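PDB 6IF7: chitin binding protein, which binds copper, probably binds chitin, has insecticidal activity and is possibly a lytic polysaccharide monooxygenase of family AA10. Local coordinates for residues A[122-127]-A[162-167]; A[45-50]-A[56-61]. All blocks are in the same frame, centred on the assembly; numbering follows the deposited sequence.

Interaction 1: A[122-127]-A[162-167]; sequences LKWADL and YVIWQR. With SO4 (sulfate ion), chain E.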
# COMPACT_ATOMS: atom_id res chain seq x y z
N LEU A 122 7.85 -9.55 -1.46
CA LEU A 122 7.68 -8.65 -2.59
C LEU A 122 8.99 -7.97 -2.94
O LEU A 122 9.63 -7.35 -2.07
CB LEU A 122 6.63 -7.59 -2.27
CG LEU A 122 6.12 -6.76 -3.46
CD1 LEU A 122 5.29 -7.59 -4.44
CD2 LEU A 122 5.31 -5.57 -2.95
N LYS A 123 9.35 -8.06 -4.22
CA LYS A 123 10.60 -7.55 -4.78
C LYS A 123 10.19 -6.53 -5.81
O LYS A 123 9.05 -6.54 -6.25
CB LYS A 123 11.38 -8.70 -5.43
CG LYS A 123 11.68 -9.85 -4.47
CD LYS A 123 11.96 -11.17 -5.18
CE LYS A 123 10.70 -11.88 -5.70
NZ LYS A 123 11.04 -13.28 -6.07
N TRP A 124 11.07 -5.62 -6.20
CA TRP A 124 10.71 -4.59 -7.18
C TRP A 124 10.26 -5.20 -8.51
O TRP A 124 9.32 -4.72 -9.13
CB TRP A 124 11.85 -3.59 -7.37
CG TRP A 124 11.88 -2.58 -6.28
CD1 TRP A 124 12.74 -2.55 -5.21
CD2 TRP A 124 10.99 -1.48 -6.12
NE1 TRP A 124 12.44 -1.47 -4.39
CE2 TRP A 124 11.37 -0.79 -4.94
CE3 TRP A 124 9.90 -0.98 -6.87
CZ2 TRP A 124 10.70 0.35 -4.49
CZ3 TRP A 124 9.25 0.16 -6.44
CH2 TRP A 124 9.64 0.81 -5.25
N ALA A 125 10.94 -6.26 -8.93
CA ALA A 125 10.64 -6.99 -10.16
C ALA A 125 9.28 -7.72 -10.15
O ALA A 125 8.79 -8.09 -11.22
CB ALA A 125 11.76 -7.97 -10.46
N ASP A 126 8.68 -7.94 -8.97
CA ASP A 126 7.27 -8.42 -8.88
C ASP A 126 6.22 -7.40 -9.35
O ASP A 126 5.13 -7.79 -9.74
CB ASP A 126 6.94 -8.92 -7.46
CG ASP A 126 7.87 -10.05 -7.00
OD1 ASP A 126 8.15 -10.95 -7.80
OD2 ASP A 126 8.36 -10.03 -5.86
N LEU A 127 6.55 -6.11 -9.34
CA LEU A 127 5.61 -5.05 -9.81
C LEU A 127 5.76 -4.75 -11.28
O LEU A 127 6.85 -4.87 -11.80
CB LEU A 127 5.83 -3.75 -9.06
CG LEU A 127 5.57 -3.77 -7.56
CD1 LEU A 127 6.01 -2.43 -7.01
CD2 LEU A 127 4.13 -4.06 -7.22
N TYR A 162 0.60 -1.38 -5.01
CA TYR A 162 1.60 -0.60 -4.32
C TYR A 162 1.39 0.87 -4.71
O TYR A 162 1.40 1.22 -5.90
CB TYR A 162 2.99 -1.05 -4.71
CG TYR A 162 4.11 -0.61 -3.78
CD1 TYR A 162 4.11 -0.97 -2.43
CD2 TYR A 162 5.21 0.09 -4.27
CE1 TYR A 162 5.16 -0.61 -1.58
CE2 TYR A 162 6.27 0.44 -3.44
CZ TYR A 162 6.25 0.10 -2.10
OH TYR A 162 7.31 0.47 -1.29
N VAL A 163 1.17 1.69 -3.69
CA VAL A 163 0.96 3.12 -3.89
C VAL A 163 2.09 3.88 -3.22
O VAL A 163 2.38 3.68 -2.03
CB VAL A 163 -0.43 3.56 -3.40
CG1 VAL A 163 -0.69 5.04 -3.66
CG2 VAL A 163 -1.48 2.72 -4.11
N ILE A 164 2.75 4.72 -4.03
CA ILE A 164 3.79 5.62 -3.57
C ILE A 164 3.24 7.05 -3.61
O ILE A 164 2.82 7.52 -4.68
CB ILE A 164 5.04 5.51 -4.47
CG1 ILE A 164 5.55 4.08 -4.53
CG2 ILE A 164 6.14 6.45 -3.97
CD1 ILE A 164 6.55 3.80 -5.64
N TRP A 165 3.23 7.74 -2.48
CA TRP A 165 2.79 9.15 -2.38
C TRP A 165 4.03 10.02 -2.19
O TRP A 165 4.57 10.10 -1.09
CB TRP A 165 1.82 9.31 -1.20
CG TRP A 165 1.19 10.68 -0.99
CD1 TRP A 165 1.02 11.66 -1.92
CD2 TRP A 165 0.56 11.16 0.22
NE1 TRP A 165 0.37 12.74 -1.36
CE2 TRP A 165 0.07 12.45 -0.05
CE3 TRP A 165 0.40 10.63 1.52
CZ2 TRP A 165 -0.59 13.23 0.92
CZ3 TRP A 165 -0.24 11.40 2.48
CH2 TRP A 165 -0.74 12.68 2.18
N GLN A 166 4.50 10.64 -3.28
CA GLN A 166 5.67 11.53 -3.24
C GLN A 166 5.21 13.00 -3.07
O GLN A 166 4.44 13.52 -3.88
CB GLN A 166 6.52 11.35 -4.52
CG GLN A 166 7.78 12.22 -4.63
CD GLN A 166 8.81 12.00 -3.51
OE1 GLN A 166 9.53 11.01 -3.50
NE2 GLN A 166 8.89 12.94 -2.59
N ARG A 167 5.66 13.65 -2.00
CA ARG A 167 5.38 15.08 -1.81
C ARG A 167 6.16 15.94 -2.79
O ARG A 167 7.24 15.57 -3.20
CB ARG A 167 5.70 15.52 -0.39
CG ARG A 167 4.65 15.01 0.57
CD ARG A 167 5.03 15.30 1.99
NE ARG A 167 5.03 16.73 2.25
CZ ARG A 167 5.20 17.26 3.46
NH1 ARG A 167 5.36 16.50 4.53
NH2 ARG A 167 5.19 18.58 3.59
S SO4 E . 4.78 18.42 7.47
O1 SO4 E . 4.54 18.90 8.85
O2 SO4 E . 6.25 18.35 7.23
O3 SO4 E . 4.13 19.33 6.49
O4 SO4 E . 4.18 17.07 7.34
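Tyr162 and Trp124 meet as an offset edge-to-face pair, the edge of the tyrosine ring pointing at the face of the indole six-membered ring. The planes stand at 85° and the centroids lie 5.8 Å apart. Closest are Trp124 CH2 and Tyr162 CE2, at 3.8 Å. Tyr162 has CG anti to the backbone N (chi1 -163°), which swings its ring off strand 159-167 and across to the loop. Leu127 packs on the same tyrosine nearer its root: Leu127 CD1 lies 3.8 Å from Tyr162 CD2, and Leu127 CD2 touches Tyr162 CB. Ile164 is a looser neighbour, its CD1 at the edge of the indole, 4.3 Å from Trp124 CH2. The polar ends of both rings are tied to backbone carbonyls, Trp124 NE1 to Ile58 and Tyr162 OH to Leu63.

The loop is braced from within. Lys123 N donates to Asp126 OD2 at 2.7 Å, meeting the anti side of the carboxylate, 28° out of its plane. The 3-10 segment 124-126 carries the indole.

At the far end of the strand, Arg167 holds a sulfate ion, probably from the crystallisation liquor. Arg167 NH2 donates to sulfate O3 at 3.2 Å, while the two bonds from NH1, to O4 and O2, are weak. Asp169 and Glu172 form salt bridges with the same guanidinium. A leucine at this position would probably leave both carboxylates without their cationic mate and the sulfate without these donors.

Across the contact itself the chemistry is apolar and aromatic. The loop between strands 105-111 and 133-136 is therefore held against the sheet by apolar packing and the edge-to-face pair, and the indole N-H and the phenol hydroxyl, each bonded to a backbone carbonyl, bring no unsatisfied polar group into this buried place.

Interaction 2: A[45-50]-A[56-61]; sequences VNIPNA and ELIPDG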
# COMPACT_ATOMS: atom_id res chain seq x y z
N VAL A 45 4.15 5.21 7.31
CA VAL A 45 5.09 4.35 6.58
C VAL A 45 5.82 5.24 5.56
O VAL A 45 5.57 5.22 4.36
CB VAL A 45 4.40 3.13 5.93
CG1 VAL A 45 5.43 2.21 5.31
CG2 VAL A 45 3.56 2.39 6.98
N ASN A 46 6.75 6.04 6.08
CA ASN A 46 7.42 7.03 5.28
C ASN A 46 8.95 6.85 5.24
O ASN A 46 9.57 6.09 6.01
CB ASN A 46 7.01 8.43 5.75
CG ASN A 46 7.58 8.80 7.11
OD1 ASN A 46 7.98 7.95 7.87
ND2 ASN A 46 7.61 10.06 7.40
N ILE A 47 9.53 7.53 4.26
CA ILE A 47 10.95 7.76 4.16
C ILE A 47 10.99 9.28 4.05
O ILE A 47 10.70 9.82 2.97
CB ILE A 47 11.55 7.08 2.92
CG1 ILE A 47 11.43 5.56 3.06
CG2 ILE A 47 13.04 7.47 2.74
CD1 ILE A 47 12.01 4.78 1.90
N PRO A 48 11.31 9.99 5.17
CA PRO A 48 11.34 11.48 5.17
C PRO A 48 12.29 12.07 4.14
O PRO A 48 12.15 13.20 3.74
CB PRO A 48 11.84 11.83 6.59
CG PRO A 48 11.78 10.58 7.38
CD PRO A 48 11.88 9.43 6.42
N ASN A 49 13.18 11.22 3.69
CA ASN A 49 14.26 11.53 2.83
C ASN A 49 14.10 11.18 1.34
O ASN A 49 15.02 11.45 0.59
CB ASN A 49 15.43 10.70 3.38
CG ASN A 49 16.73 11.30 3.06
OD1 ASN A 49 16.79 12.48 2.72
ND2 ASN A 49 17.81 10.50 3.16
N ALA A 50 12.99 10.60 0.90
CA ALA A 50 12.98 9.85 -0.38
C ALA A 50 13.52 10.61 -1.58
O ALA A 50 14.44 10.14 -2.25
CB ALA A 50 11.60 9.33 -0.72
N GLU A 56 16.03 2.74 -5.06
CA GLU A 56 17.37 2.85 -4.52
C GLU A 56 17.37 2.65 -3.00
O GLU A 56 18.26 1.98 -2.46
CB GLU A 56 17.91 4.24 -4.90
CG GLU A 56 19.31 4.64 -4.43
CD GLU A 56 19.66 6.08 -4.81
OE1 GLU A 56 19.21 6.57 -5.88
OE2 GLU A 56 20.36 6.76 -4.03
N LEU A 57 16.37 3.21 -2.32
CA LEU A 57 16.31 3.21 -0.85
C LEU A 57 15.53 2.04 -0.26
O LEU A 57 15.59 1.80 0.92
CB LEU A 57 15.70 4.53 -0.35
CG LEU A 57 16.47 5.83 -0.64
CD1 LEU A 57 15.60 7.03 -0.28
CD2 LEU A 57 17.80 5.89 0.11
N ILE A 58 14.75 1.34 -1.06
CA ILE A 58 13.92 0.26 -0.54
C ILE A 58 14.39 -1.09 -1.11
O ILE A 58 14.16 -1.37 -2.28
CB ILE A 58 12.44 0.50 -0.87
CG1 ILE A 58 12.00 1.86 -0.30
CG2 ILE A 58 11.57 -0.62 -0.30
CD1 ILE A 58 10.59 2.26 -0.70
N PRO A 59 15.02 -1.95 -0.27
CA PRO A 59 15.47 -3.30 -0.70
C PRO A 59 14.33 -4.22 -1.06
O PRO A 59 13.24 -4.11 -0.48
CB PRO A 59 16.15 -3.88 0.56
CG PRO A 59 16.37 -2.72 1.48
CD PRO A 59 15.29 -1.72 1.16
N ASP A 60 14.59 -5.16 -1.96
CA ASP A 60 13.66 -6.24 -2.24
C ASP A 60 13.29 -7.02 -0.95
O ASP A 60 14.12 -7.18 -0.05
CB ASP A 60 14.27 -7.21 -3.24
CG ASP A 60 14.34 -6.67 -4.63
OD1 ASP A 60 13.58 -5.76 -5.02
OD2 ASP A 60 15.17 -7.20 -5.37
N GLY A 61 12.05 -7.48 -0.86
CA GLY A 61 11.53 -8.06 0.39
C GLY A 61 11.11 -7.07 1.47
O GLY A 61 10.55 -7.48 2.50
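Ile47 sets CG1 beside its backbone N (chi1 -65°) and runs on extended through chi2, which carries CD1 to Ile58 while CG2 branches off toward Leu57. Its CD1 lies 3.7 Å from Ile58 CG1 and also touches the end methyl of that residue. The CG2 branch rests 4.0 Å from Leu57 CD1. One isoleucine thus meets two successive side chains by two different methyls.

Leu57 CD1 also reaches the backbone of the turn that begins at Ile47, 3.9 Å from Ala50 CA. That turn is a type I beta turn from Ile47 to Ala50, closed by Ala50 N bonding to Ile47 O at 3.2 Å. Arg53 adds bonds to the carbonyls of Asn49 and Ala50, so the connection between the two segments is tied to the turn as well.

Ile58 is the first residue to leave helical geometry after helix 54-57. Tyr175 of strand 173-182 lies against Ile47, Ala50 and Ile58 alike.

The arrangement is plain apolar packing of a short edge strand and its turn against the C-terminal end of a short helix. It belongs to the helix-bearing region between strands 2-6 and 84-86, beside the beta-sandwich core characteristic of AA10 enzymes.

Interaction 1 is the buried one, nearer the centre of the chain than interaction 2, which is partly buried. Both rest on the same mixed sheet, the first through strand 159-167 and the second through strand 46-47, and Tyr175 of strand 173-182 touches side chains of both. Aromatic rings dominate interaction 1, whereas interaction 2 relies on branched aliphatic groups. They are joined directly. Leu122 O lies 2.7 Å from Gly61 N, a probable hydrogen bond, and Trp124 N bonds to Asp60 OD1. Segment 56-61 thus serves both: Leu57 and Ile58 pack on 45-50, while its backbone and the Asp60 carboxylate bond to 122-127, and Ile58 also touches Tyr162.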